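Local atomic coordinates of glutamate racemase (Francisella tularensis subsp. tularensis, PDB entry 3OUT), a protein that belongs to the Asp/Glu/hydantoin racemase family of alpha/beta proteins and holds D-glutamic acid in a pocket between parallel-sheet regions. Residues Gly39-Ala42 with Arg43-Tyr46; Asn78-Ser81 with Ala82-Asp86. All coordinates share one frame; numbering follows the deposited sequence.

Interaction 1: residues Gly39-Ala42 with Arg43-Tyr46; sequences GDIA and RIPY. With DGL (D-glutamic acid), chain E.
The backbone oxygen of Asp-40 accepts a 3.0 Å hydrogen bond from Arg-43 N, closing a beta turn just after strand 35-39, and a weak bond from Ile-44 N reaches the same oxygen. Asp-40 is also the centre of an inverse gamma turn. Its CG is anti to the backbone N (chi1 -171°), which brings OD2 to Arg-43 NE and Tyr-46 OH. OD2 accepts from three donors. Arg-43 approaches side-on, with NE 2.8 Å from Asp-40 OD2 on the syn lone pair. Arg-43 NH2 meets Asp-40 OD2 at 3.1 Å from above the carboxylate plane. OD2 lies in the guanidinium plane, at its edge, although the two flat groups are turned 74° apart. The phenol of Tyr-46 takes the anti lone pair: Tyr-46 OH is 2.6 Å from Asp-40 OD2. Ring and carboxylate planes are nearly perpendicular (87°), with OD2 at the ring edge.

Thr-239 holds OD1. Gln-60 takes a second bond from Arg-43 NH2, and Phe-57 makes a cation-pi contact with the guanidinium. Ile-41 and Ile-44 lie side by side, Ile-41 CG2 4.1 Å from Ile-44 CD1. Lys-49 of a second subunit bonds to the backbone oxygens of Ala-42 and Ile-44.

A cis peptide precedes Pro-45. Beyond it, Tyr-46 N gives a 2.7 Å hydrogen bond to O of D-glutamic acid. The bonds to OD2 probably balance the buried carboxylate. The one from Tyr-46 OH ties the far end of that side chain to the turn, while its backbone N binds the ligand.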
loop_
_atom_site.group_PDB
_atom_site.type_symbol
_atom_site.label_atom_id
_atom_site.label_comp_id
_atom_site.label_asym_id
_atom_site.label_seq_id
_atom_site.Cartn_x
_atom_site.Cartn_y
_atom_site.Cartn_z
ATOM N N GLY B 39 9.581 -10.687 2.154
ATOM C CA GLY B 39 10.161 -9.629 1.338
ATOM C C GLY B 39 9.062 -8.786 0.726
ATOM O O GLY B 39 8.157 -9.317 0.053
ATOM N N ASP B 40 9.141 -7.476 0.938
ATOM C CA ASP B 40 8.190 -6.503 0.381
ATOM C C ASP B 40 8.608 -6.123 -1.036
ATOM O O ASP B 40 8.862 -4.951 -1.352
ATOM C CB ASP B 40 8.116 -5.273 1.288
ATOM C CG ASP B 40 7.017 -4.320 0.934
ATOM O OD1 ASP B 40 6.095 -4.665 0.151
ATOM O OD2 ASP B 40 7.086 -3.171 1.467
ATOM N N ILE B 41 8.648 -7.124 -1.896
ATOM C CA ILE B 41 9.100 -6.981 -3.301
ATOM C C ILE B 41 8.302 -5.916 -4.097
ATOM O O ILE B 41 8.833 -5.293 -5.014
ATOM C CB ILE B 41 9.132 -8.359 -4.032
ATOM C CG1 ILE B 41 9.830 -9.449 -3.201
ATOM C CG2 ILE B 41 9.859 -8.239 -5.379
ATOM C CD1 ILE B 41 11.241 -9.073 -2.639
ATOM N N ALA B 42 7.034 -5.705 -3.748
ATOM C CA ALA B 42 6.204 -4.706 -4.429
ATOM C C ALA B 42 6.730 -3.285 -4.278
ATOM O O ALA B 42 6.495 -2.458 -5.149
ATOM C CB ALA B 42 4.759 -4.780 -3.929
ATOM N N ARG B 43 7.430 -2.986 -3.176
ATOM C CA ARG B 43 7.775 -1.581 -2.851
ATOM C C ARG B 43 9.264 -1.320 -2.681
ATOM O O ARG B 43 9.654 -0.184 -2.375
ATOM C CB ARG B 43 6.960 -1.136 -1.612
ATOM C CG ARG B 43 5.504 -1.403 -1.752
ATOM C CD ARG B 43 4.656 -0.852 -0.595
ATOM N NE ARG B 43 4.941 -1.505 0.685
ATOM C CZ ARG B 43 4.155 -1.492 1.738
ATOM N NH1 ARG B 43 3.008 -0.799 1.741
ATOM N NH2 ARG B 43 4.574 -2.123 2.844
ATOM N N ILE B 44 10.104 -2.332 -2.898
ATOM C CA ILE B 44 11.553 -2.120 -2.974
ATOM C C ILE B 44 11.914 -1.185 -4.151
ATOM O O ILE B 44 11.221 -1.127 -5.181
ATOM C CB ILE B 44 12.369 -3.432 -3.037
ATOM C CG1 ILE B 44 11.971 -4.325 -4.237
ATOM C CG2 ILE B 44 12.301 -4.166 -1.683
ATOM C CD1 ILE B 44 12.859 -5.612 -4.365
ATOM N N PRO B 45 13.015 -0.446 -4.018
ATOM C CA PRO B 45 13.942 -0.437 -2.893
ATOM C C PRO B 45 13.458 0.425 -1.741
ATOM O O PRO B 45 12.744 1.420 -1.942
ATOM C CB PRO B 45 15.208 0.172 -3.491
ATOM C CG PRO B 45 14.667 1.131 -4.483
ATOM C CD PRO B 45 13.454 0.470 -5.067
ATOM N N TYR B 46 13.875 0.091 -0.527
ATOM C CA TYR B 46 13.692 0.986 0.603
ATOM C C TYR B 46 14.848 1.975 0.750
ATOM O O TYR B 46 14.700 2.995 1.400
ATOM C CB TYR B 46 13.608 0.181 1.891
ATOM C CG TYR B 46 12.321 -0.552 2.187
ATOM C CD1 TYR B 46 11.485 -1.048 1.181
ATOM C CD2 TYR B 46 11.998 -0.876 3.504
ATOM C CE1 TYR B 46 10.351 -1.796 1.497
ATOM C CE2 TYR B 46 10.860 -1.610 3.822
ATOM C CZ TYR B 46 10.047 -2.083 2.818
ATOM O OH TYR B 46 8.968 -2.822 3.236
HETATM N N DGL E . 16.899 -4.306 -0.113
HETATM C CA DGL E . 17.638 -2.996 -0.152
HETATM C C DGL E . 16.712 -1.879 -0.542
HETATM O O DGL E . 15.476 -2.054 -0.446
HETATM C CB DGL E . 18.259 -2.595 1.181
HETATM C CG DGL E . 19.157 -3.658 1.831
HETATM C CD DGL E . 19.978 -3.164 3.006
HETATM O OE1 DGL E . 20.016 -1.946 3.264
HETATM O OE2 DGL E . 20.634 -4.030 3.652
HETATM O OXT DGL E . 17.177 -0.765 -0.885
#

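Interaction 2: residues Asn78-Ser81 with Ala82-Asp86; sequences NTIS and AIAKD. With DGL (D-glutamic acid), chain E.
Asn-78 O accepts from Ala-82 N at 2.9 Å, the first helical bond between 78-81 and 82-86. Two residues on, Ile-80 O has two donors. Ala-84 N is 2.8 Å from Ile-80 O, while Ile-83 N, 3.3 Å from Ile-80 O, comes in from above the carbonyl plane. Ile-83 N also makes a weak bond to Thr-79 O, so its hydrogen is shared between two carbonyls. Beside these bonds Ile-80 CG2 packs on Ala-84 CB at 4.1 Å.

This is the first part of helix 78-92, the helix of the beta-alpha-beta unit that runs from strand 72-75 to strand 97-99. Its N-terminal end faces the side-chain carboxylate of D-glutamic acid, and the helix dipole probably favours that negative group.

Each oxygen of the side-chain carboxylate of D-glutamic acid has two donors here. OE2 of D-glutamic acid takes Asn-78 N at 2.9 Å and Asn-78 ND2 at 3.0 Å, the hydrogen bond from ND2 being nearly straight (168°). The other amide atom, Asn-78 OD1, accepts from Tyr-128, which fixes how the amide is turned. Thr-79 OG1 lies 2.7 Å from OE1 of D-glutamic acid and bonds to it, and Thr-79 N adds a weak bond to the same oxygen. OG1 of Thr-79 is anti to its carbonyl carbon (chi1 -57°), which carries it back past the helix start to the ligand. Thr-119 and Thr-122 also bond to this hydroxyl. Ser-81 OG turns back in the same sense and bonds to Cys-77 O.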
loop_
_atom_site.group_PDB
_atom_site.type_symbol
_atom_site.label_atom_id
_atom_site.label_comp_id
_atom_site.label_asym_id
_atom_site.label_seq_id
_atom_site.Cartn_x
_atom_site.Cartn_y
_atom_site.Cartn_z
ATOM N N ASN B 78 19.641 -3.731 6.402
ATOM C CA ASN B 78 20.290 -2.657 7.111
ATOM C C ASN B 78 19.463 -1.371 7.140
ATOM O O ASN B 78 19.520 -0.603 8.101
ATOM C CB ASN B 78 21.655 -2.328 6.501
ATOM C CG ASN B 78 22.695 -3.407 6.729
ATOM O OD1 ASN B 78 23.522 -3.328 7.679
ATOM N ND2 ASN B 78 22.702 -4.404 5.844
ATOM N N THR B 79 18.694 -1.141 6.088
ATOM C CA THR B 79 17.897 0.079 5.943
ATOM C C THR B 79 16.750 0.039 6.957
ATOM O O THR B 79 16.551 0.989 7.696
ATOM C CB THR B 79 17.365 0.271 4.472
ATOM O OG1 THR B 79 18.469 0.289 3.562
ATOM C CG2 THR B 79 16.511 1.523 4.369
ATOM N N ILE B 80 16.029 -1.078 7.044
ATOM C CA ILE B 80 14.996 -1.237 8.092
ATOM C C ILE B 80 15.623 -1.192 9.491
ATOM O O ILE B 80 15.106 -0.522 10.381
ATOM C CB ILE B 80 14.193 -2.545 7.895
ATOM C CG1 ILE B 80 13.456 -2.514 6.551
ATOM C CG2 ILE B 80 13.164 -2.750 9.051
ATOM C CD1 ILE B 80 12.789 -3.872 6.147
ATOM N N SER B 81 16.750 -1.870 9.674
ATOM C CA SER B 81 17.421 -1.818 11.001
ATOM C C SER B 81 17.810 -0.404 11.428
ATOM O O SER B 81 17.737 -0.047 12.601
ATOM C CB SER B 81 18.686 -2.663 10.970
ATOM O OG SER B 81 18.400 -4.071 10.756
ATOM N N ALA B 82 18.297 0.377 10.488
ATOM C CA ALA B 82 18.731 1.734 10.745
ATOM C C ALA B 82 17.608 2.668 11.199
ATOM O O ALA B 82 17.799 3.584 12.025
ATOM C CB ALA B 82 19.338 2.323 9.467
ATOM N N ILE B 83 16.438 2.472 10.592
ATOM C CA ILE B 83 15.361 3.457 10.644
ATOM C C ILE B 83 14.137 3.015 11.418
ATOM O O ILE B 83 13.458 3.873 11.994
ATOM C CB ILE B 83 14.994 3.921 9.199
ATOM C CG1 ILE B 83 16.147 4.771 8.663
ATOM C CG2 ILE B 83 13.626 4.626 9.114
ATOM C CD1 ILE B 83 16.251 4.857 7.118
ATOM N N ALA B 84 13.872 1.705 11.459
ATOM C CA ALA B 84 12.627 1.159 12.005
ATOM C C ALA B 84 12.783 0.090 13.038
ATOM O O ALA B 84 11.790 -0.550 13.412
ATOM C CB ALA B 84 11.708 0.649 10.827
ATOM N N LYS B 85 13.992 -0.091 13.601
ATOM C CA LYS B 85 14.180 -1.142 14.587
ATOM C C LYS B 85 13.232 -0.975 15.751
ATOM O O LYS B 85 12.651 -1.947 16.211
ATOM C CB LYS B 85 15.628 -1.164 15.098
ATOM C CG LYS B 85 15.971 -2.328 16.025
ATOM C CD LYS B 85 17.454 -2.304 16.403
ATOM C CE LYS B 85 17.862 -1.109 17.245
ATOM N NZ LYS B 85 19.218 -1.342 17.883
ATOM N N ASP B 86 13.078 0.247 16.269
ATOM C CA ASP B 86 12.234 0.444 17.434
ATOM C C ASP B 86 10.751 0.223 17.140
ATOM O O ASP B 86 10.049 -0.328 17.981
ATOM C CB ASP B 86 12.466 1.841 18.028
ATOM C CG ASP B 86 13.826 1.964 18.735
ATOM O OD1 ASP B 86 14.533 0.947 18.972
ATOM O OD2 ASP B 86 14.191 3.109 19.055
HETATM N N DGL E . 16.899 -4.306 -0.113
HETATM C CA DGL E . 17.638 -2.996 -0.152
HETATM C C DGL E . 16.712 -1.879 -0.542
HETATM O O DGL E . 15.476 -2.054 -0.446
HETATM C CB DGL E . 18.259 -2.595 1.181
HETATM C CG DGL E . 19.157 -3.658 1.831
HETATM C CD DGL E . 19.978 -3.164 3.006
HETATM O OE1 DGL E . 20.016 -1.946 3.264
HETATM O OE2 DGL E . 20.634 -4.030 3.652
HETATM O OXT DGL E . 17.177 -0.765 -0.885
#

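Interaction 1 comes first along the chain, in the loop between strand 35-39 and helix 51-67. Interaction 2 follows at the start of helix 78-92. Their centres are about 14 Å apart. Strands 35-39 and 72-75, which lead into them, lie in the same six-stranded parallel sheet, one on either side of strand 10-14. The two contacts touch directly: Tyr-46 CD2 packs on Ile-80 CG1 at 3.8 Å, and Tyr-46 O lies 3.8 Å from Thr-79 CG2. They hold opposite ends of D-glutamic acid, 39-46 the alpha-carboxylate and 78-86 the side-chain carboxylate. Ser-15, Gly-47 and Thr-187 add further bonds to the ligand.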